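Local coordinates for DegV domain-containing protein spr0652 (Streptococcus pneumoniae, PDB 6CNG) that binds long-chain fatty acids, here linoleic acid, and may take part in lipid transport or fatty acid metabolism as a fatty acid kinase (Fak) B protein, at residues Met70-Tyr75 against Ser286-Glu291; Glu79-Ser83 against Lys190-Leu194. All blocks are in the same frame, centred on the assembly; numbering follows the deposited sequence.

Interaction 1 (Met70-Tyr75 against Ser286-Glu291). With EIC (linoleic acid), chain C.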
loop_
_atom_site.group_PDB
_atom_site.type_symbol
_atom_site.label_atom_id
_atom_site.label_comp_id
_atom_site.label_asym_id
_atom_site.label_seq_id
_atom_site.Cartn_x
_atom_site.Cartn_y
_atom_site.Cartn_z
ATOM N N MET A 70 -0.764 6.718 18.103
ATOM C CA MET A 70 -2.063 6.690 17.453
ATOM C C MET A 70 -2.762 5.364 17.685
ATOM O O MET A 70 -3.942 5.314 18.054
ATOM C CB MET A 70 -1.842 6.913 15.969
ATOM C CG MET A 70 -3.102 7.050 15.176
ATOM S SD MET A 70 -2.979 6.147 13.658
ATOM C CE MET A 70 -3.132 4.495 14.231
ATOM N N MET A 71 -2.047 4.270 17.470
ATOM C CA MET A 71 -2.650 2.964 17.643
ATOM C C MET A 71 -3.097 2.752 19.085
ATOM O O MET A 71 -4.198 2.251 19.336
ATOM C CB MET A 71 -1.652 1.895 17.203
ATOM C CG MET A 71 -1.363 1.933 15.702
ATOM S SD MET A 71 -2.710 1.412 14.610
ATOM C CE MET A 71 -2.698 -0.347 14.880
ATOM N N GLU A 72 -2.236 3.109 20.053
ATOM C CA GLU A 72 -2.587 2.970 21.465
ATOM C C GLU A 72 -3.879 3.702 21.768
ATOM O O GLU A 72 -4.761 3.179 22.456
ATOM C CB GLU A 72 -1.452 3.542 22.323
ATOM C CG GLU A 72 -1.637 3.407 23.842
ATOM C CD GLU A 72 -0.384 3.727 24.639
ATOM O OE1 GLU A 72 -0.446 3.648 25.884
ATOM O OE2 GLU A 72 0.663 4.044 24.034
ATOM N N THR A 73 -4.010 4.908 21.237
ATOM C CA THR A 73 -5.206 5.705 21.448
ATOM C C THR A 73 -6.403 5.059 20.797
ATOM O O THR A 73 -7.478 4.993 21.400
ATOM C CB THR A 73 -4.981 7.101 20.894
ATOM O OG1 THR A 73 -3.853 7.674 21.551
ATOM C CG2 THR A 73 -6.168 7.975 21.119
ATOM N N MET A 74 -6.222 4.539 19.588
ATOM C CA MET A 74 -7.321 3.910 18.889
ATOM C C MET A 74 -7.820 2.713 19.663
ATOM O O MET A 74 -9.019 2.531 19.849
ATOM C CB MET A 74 -6.814 3.534 17.505
ATOM C CG MET A 74 -7.802 2.827 16.599
ATOM S SD MET A 74 -7.813 1.081 16.839
ATOM C CE MET A 74 -6.170 0.623 16.411
ATOM N N TYR A 75 -6.916 1.884 20.135
ATOM C CA TYR A 75 -7.365 0.690 20.793
ATOM C C TYR A 75 -7.945 0.999 22.148
ATOM O O TYR A 75 -8.734 0.213 22.667
ATOM C CB TYR A 75 -6.198 -0.248 20.936
ATOM C CG TYR A 75 -5.876 -1.081 19.709
ATOM C CD1 TYR A 75 -6.784 -1.993 19.207
ATOM C CD2 TYR A 75 -4.645 -0.987 19.092
ATOM C CE1 TYR A 75 -6.474 -2.785 18.112
ATOM C CE2 TYR A 75 -4.324 -1.785 17.984
ATOM C CZ TYR A 75 -5.237 -2.674 17.508
ATOM O OH TYR A 75 -4.931 -3.460 16.411
ATOM N N SER A 286 -1.220 0.649 9.149
ATOM C CA SER A 286 -1.239 0.086 10.500
ATOM C C SER A 286 -2.655 0.048 11.041
ATOM O O SER A 286 -3.060 -0.917 11.677
ATOM C CB SER A 286 -0.347 0.898 11.441
ATOM O OG SER A 286 0.952 1.030 10.908
ATOM N N PHE A 287 -3.420 1.091 10.774
ATOM C CA PHE A 287 -4.756 1.186 11.309
ATOM C C PHE A 287 -5.629 0.075 10.789
ATOM O O PHE A 287 -6.431 -0.493 11.535
ATOM C CB PHE A 287 -5.320 2.531 10.879
ATOM C CG PHE A 287 -6.741 2.727 11.232
ATOM C CD1 PHE A 287 -7.143 2.766 12.535
ATOM C CD2 PHE A 287 -7.672 2.906 10.255
ATOM C CE1 PHE A 287 -8.456 2.960 12.845
ATOM C CE2 PHE A 287 -8.981 3.093 10.573
ATOM C CZ PHE A 287 -9.370 3.132 11.852
ATOM N N TYR A 288 -5.501 -0.239 9.522
ATOM C CA TYR A 288 -6.390 -1.217 8.927
ATOM C C TYR A 288 -5.853 -2.623 8.962
ATOM O O TYR A 288 -6.631 -3.570 9.089
ATOM C CB TYR A 288 -6.669 -0.815 7.503
ATOM C CG TYR A 288 -7.738 0.171 7.455
ATOM C CD1 TYR A 288 -8.997 -0.147 7.927
ATOM C CD2 TYR A 288 -7.516 1.410 6.957
ATOM C CE1 TYR A 288 -9.999 0.739 7.879
ATOM C CE2 TYR A 288 -8.527 2.322 6.898
ATOM C CZ TYR A 288 -9.777 1.984 7.366
ATOM O OH TYR A 288 -10.819 2.889 7.323
ATOM N N ALA A 289 -4.559 -2.796 8.836
ATOM C CA ALA A 289 -4.017 -4.144 8.949
ATOM C C ALA A 289 -3.930 -4.597 10.393
ATOM O O ALA A 289 -3.988 -5.801 10.666
ATOM C CB ALA A 289 -2.637 -4.210 8.302
ATOM N N GLU A 290 -3.771 -3.637 11.308
ATOM C CA GLU A 290 -3.778 -3.849 12.746
ATOM C C GLU A 290 -2.589 -4.658 13.225
ATOM O O GLU A 290 -1.707 -5.024 12.447
ATOM C CB GLU A 290 -5.096 -4.489 13.182
ATOM C CG GLU A 290 -6.319 -3.619 12.854
ATOM C CD GLU A 290 -7.505 -3.881 13.769
ATOM O OE1 GLU A 290 -7.349 -3.839 15.007
ATOM O OE2 GLU A 290 -8.600 -4.134 13.250
ATOM N N GLU A 291 -2.551 -4.914 14.515
ATOM C CA GLU A 291 -1.359 -5.489 15.105
ATOM C C GLU A 291 -1.165 -6.911 14.624
ATOM O O GLU A 291 -2.103 -7.706 14.582
ATOM C CB GLU A 291 -1.464 -5.420 16.614
ATOM C CG GLU A 291 -1.522 -3.994 17.131
ATOM C CD GLU A 291 -0.241 -3.256 16.916
ATOM O OE1 GLU A 291 -0.280 -2.014 16.907
ATOM O OE2 GLU A 291 0.807 -3.907 16.753
HETATM C C1 EIC C . -10.129 6.221 3.550
HETATM C C2 EIC C . -9.037 5.157 3.525
HETATM C C3 EIC C . -9.563 3.739 3.549
HETATM C C4 EIC C . -8.479 2.740 3.218
HETATM C C5 EIC C . -9.015 1.328 3.137
HETATM C C6 EIC C . -7.949 0.332 2.692
HETATM C C7 EIC C . -6.934 -0.016 3.789
HETATM C C8 EIC C . -5.811 -0.876 3.241
HETATM C C9 EIC C . -4.794 -1.070 4.341
HETATM C C10 EIC C . -4.802 -2.142 5.102
HETATM C C11 EIC C . -5.835 -3.251 4.953
HETATM C C12 EIC C . -5.037 -4.548 4.970
HETATM C C13 EIC C . -5.154 -5.511 4.081
HETATM C C14 EIC C . -6.143 -5.446 2.936
HETATM C C15 EIC C . -5.558 -4.728 1.723
HETATM C C16 EIC C . -6.582 -4.717 0.598
HETATM C C17 EIC C . -6.120 -3.885 -0.562
HETATM C C18 EIC C . -7.190 -3.873 -1.630
HETATM O O1 EIC C . -10.488 6.812 2.496
HETATM O O2 EIC C . -10.675 6.504 4.645
#
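Met71, Met74 and Tyr75 on one face of helix 67-76 pack against the C-terminal end of helix 283-289, a helix-to-helix contact of the DegV fold just behind the wall of the fatty acid pocket. The apolar part is built mainly from methionine. Met71 is bent at both chi2 and chi3, which lays its thioether against the last turn of the partner helix, with CE turned toward Glu290 and Glu291 and 3.3 Å from Ser286 O, and SD 3.9 Å from Phe287 CA. Met74 meets Phe287 at the ring edge, in plane, CG to CE1 3.8 Å; its CE turns the other way and lies over the face of the Tyr75 ring. Turned away from helix 67-76, Tyr288 packs against the lipid, its CB 3.3 Å from C10 of linoleic acid.

The polar part gathers where Glu290, with positive phi, ends helix 283-289. Glu290 OE2 accepts from Asn187 N, while Glu291 is held by Arg254 and Asn255. A weak bond runs from Glu291 N to Tyr75 OH. That same hydroxyl donates to Glu290 OE1 at 2.8 Å, on the anti lone pair of the carboxylate, ring and carboxylate planes 40° apart.

Interaction 2 (Glu79-Ser83 against Lys190-Leu194); sequences EASKS and KNGRL. With EIC (linoleic acid), chain C.
Asn191 reaches across to the backbone of Ser81 and Lys82, and its amide makes the direct hydrogen bond between the two segments. With CG anti to the carbonyl carbon (chi1 -80°), the side chain leaves the end of helix 186-190 toward segment 79-83, where ND2 donates to Ser81 O at 3.1 Å. The bond is bent, 146° at the hydrogen, and the acceptor lies somewhat out of the amide plane; the same nitrogen also donates to Asn187 O, its stronger partner. The other end of the amide, OD1, rests 3.4 Å from Lys82 CA and accepts a hydrogen from a water at 2.6 Å. This water also donates to Ser83 O and accepts from Arg193 NH2, lying in the plane of the guanidinium at its edge, so one molecule joins both segments. Lys82 stretches out until its last torsion, which is nearly eclipsed (chi4 5°) and swings NZ back to its neighbour's carbonyl, Ser83 O, at 2.7 Å.

Arg193 lays one guanidinium face over C3 of linoleic acid, 3.7 Å above the plane, while NE donates to Leu110 O. Ser83 OG is hydrogen-bonded to Tyr288 OH, and linoleic acid to Ser111 OG. Gly192, with positive phi, completes a Schellman motif that ends the helix and delivers Arg193 to the carboxylate end of the DegV fatty acid pocket.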
loop_
_atom_site.group_PDB
_atom_site.type_symbol
_atom_site.label_atom_id
_atom_site.label_comp_id
_atom_site.label_asym_id
_atom_site.label_seq_id
_atom_site.Cartn_x
_atom_site.Cartn_y
_atom_site.Cartn_z
ATOM N N GLU A 79 -15.247 3.992 21.277
ATOM C CA GLU A 79 -15.816 4.504 20.042
ATOM C C GLU A 79 -14.930 4.149 18.847
ATOM O O GLU A 79 -13.703 4.212 18.917
ATOM C CB GLU A 79 -15.967 6.022 20.128
ATOM C CG GLU A 79 -16.661 6.617 18.923
ATOM C CD GLU A 79 -17.053 8.077 19.107
ATOM O OE1 GLU A 79 -17.989 8.531 18.403
ATOM O OE2 GLU A 79 -16.427 8.762 19.947
ATOM N N ALA A 80 -15.570 3.760 17.752
ATOM C CA ALA A 80 -14.847 3.372 16.552
ATOM C C ALA A 80 -14.078 4.563 16.002
ATOM O O ALA A 80 -14.530 5.708 16.064
ATOM C CB ALA A 80 -15.820 2.863 15.471
ATOM N N SER A 81 -12.912 4.279 15.440
ATOM C CA SER A 81 -12.107 5.266 14.733
ATOM C C SER A 81 -12.401 5.177 13.234
ATOM O O SER A 81 -12.871 4.155 12.737
ATOM C CB SER A 81 -10.621 5.031 15.040
ATOM O OG SER A 81 -10.341 5.145 16.435
ATOM N N LYS A 82 -12.089 6.259 12.511
ATOM C CA LYS A 82 -12.466 6.448 11.112
ATOM C C LYS A 82 -11.311 7.016 10.301
ATOM O O LYS A 82 -10.568 7.844 10.795
ATOM C CB LYS A 82 -13.628 7.443 11.046
ATOM C CG LYS A 82 -13.821 8.142 9.692
ATOM C CD LYS A 82 -15.102 9.000 9.651
ATOM C CE LYS A 82 -15.485 9.461 8.234
ATOM N NZ LYS A 82 -14.611 8.903 7.144
ATOM N N SER A 83 -11.173 6.605 9.048
ATOM C CA SER A 83 -10.202 7.215 8.143
ATOM C C SER A 83 -10.868 8.175 7.150
ATOM O O SER A 83 -12.073 8.111 6.901
ATOM C CB SER A 83 -9.428 6.148 7.382
ATOM O OG SER A 83 -10.252 5.495 6.482
ATOM N N LYS A 190 -15.543 -2.142 10.924
ATOM C CA LYS A 190 -16.169 -0.967 11.516
ATOM C C LYS A 190 -16.295 0.179 10.531
ATOM O O LYS A 190 -17.166 1.042 10.692
ATOM C CB LYS A 190 -15.341 -0.503 12.707
ATOM C CG LYS A 190 -15.467 -1.415 13.934
ATOM C CD LYS A 190 -14.390 -1.146 15.030
ATOM C CE LYS A 190 -14.698 -1.872 16.318
ATOM N NZ LYS A 190 -13.610 -1.794 17.329
ATOM N N ASN A 191 -15.415 0.228 9.535
ATOM C CA ASN A 191 -15.383 1.297 8.556
ATOM C C ASN A 191 -16.044 0.908 7.244
ATOM O O ASN A 191 -15.970 1.669 6.285
ATOM C CB ASN A 191 -13.939 1.737 8.312
ATOM C CG ASN A 191 -13.422 2.658 9.374
ATOM O OD1 ASN A 191 -13.518 3.869 9.244
ATOM N ND2 ASN A 191 -12.841 2.093 10.418
ATOM N N GLY A 192 -16.690 -0.249 7.189
ATOM C CA GLY A 192 -17.431 -0.658 6.010
ATOM C C GLY A 192 -16.587 -1.051 4.827
ATOM O O GLY A 192 -17.002 -0.830 3.689
ATOM N N ARG A 193 -15.418 -1.648 5.067
ATOM C CA ARG A 193 -14.518 -2.094 4.009
ATOM C C ARG A 193 -14.334 -3.606 4.001
ATOM O O ARG A 193 -13.539 -4.135 3.217
ATOM C CB ARG A 193 -13.176 -1.370 4.121
ATOM C CG ARG A 193 -13.150 -0.075 3.331
ATOM C CD ARG A 193 -12.818 1.104 4.156
ATOM N NE ARG A 193 -13.072 2.332 3.408
ATOM C CZ ARG A 193 -13.253 3.528 3.953
ATOM N NH1 ARG A 193 -13.486 4.561 3.192
ATOM N NH2 ARG A 193 -13.181 3.708 5.244
ATOM N N LEU A 194 -15.080 -4.307 4.823
ATOM C CA LEU A 194 -15.095 -5.755 4.857
ATOM C C LEU A 194 -16.429 -6.134 5.493
ATOM O O LEU A 194 -16.865 -5.487 6.446
ATOM C CB LEU A 194 -13.924 -6.285 5.667
ATOM C CG LEU A 194 -13.761 -7.785 5.682
ATOM C CD1 LEU A 194 -13.391 -8.368 4.367
ATOM C CD2 LEU A 194 -12.717 -8.103 6.658
HETATM C C1 EIC C . -10.129 6.221 3.550
HETATM C C2 EIC C . -9.037 5.157 3.525
HETATM C C3 EIC C . -9.563 3.739 3.549
HETATM C C4 EIC C . -8.479 2.740 3.218
HETATM C C5 EIC C . -9.015 1.328 3.137
HETATM C C6 EIC C . -7.949 0.332 2.692
HETATM C C7 EIC C . -6.934 -0.016 3.789
HETATM C C8 EIC C . -5.811 -0.876 3.241
HETATM C C9 EIC C . -4.794 -1.070 4.341
HETATM C C10 EIC C . -4.802 -2.142 5.102
HETATM C C11 EIC C . -5.835 -3.251 4.953
HETATM C C12 EIC C . -5.037 -4.548 4.970
HETATM C C13 EIC C . -5.154 -5.511 4.081
HETATM C C14 EIC C . -6.143 -5.446 2.936
HETATM C C15 EIC C . -5.558 -4.728 1.723
HETATM C C16 EIC C . -6.582 -4.717 0.598
HETATM C C17 EIC C . -6.120 -3.885 -0.562
HETATM C C18 EIC C . -7.190 -3.873 -1.630
HETATM O O1 EIC C . -10.488 6.812 2.496
HETATM O O2 EIC C . -10.675 6.504 4.645
HETATM O O HOH W 1 -14.072 5.571 7.314
#

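In the fold
From the N terminus, the chain passes strands 23-28, 43-54 and 57-60 before helix 67-76, which supplies the first half of interaction 1; a short turn then leads into strand 82-84 and the first half of interaction 2. The chain next runs through the rest of the first sheet and into the second, and the loop after helix 186-190 closes interaction 2. About a hundred residues later, helix 283-289 closes interaction 1, so the shorter loop lies wholly within the longer. Their centres are about 11 Å apart, and both contacts touch linoleic acid. Together they tie the region of the first sheet to helix 283-289 and the loop after helix 186-190, and Met74 packs on Ser81.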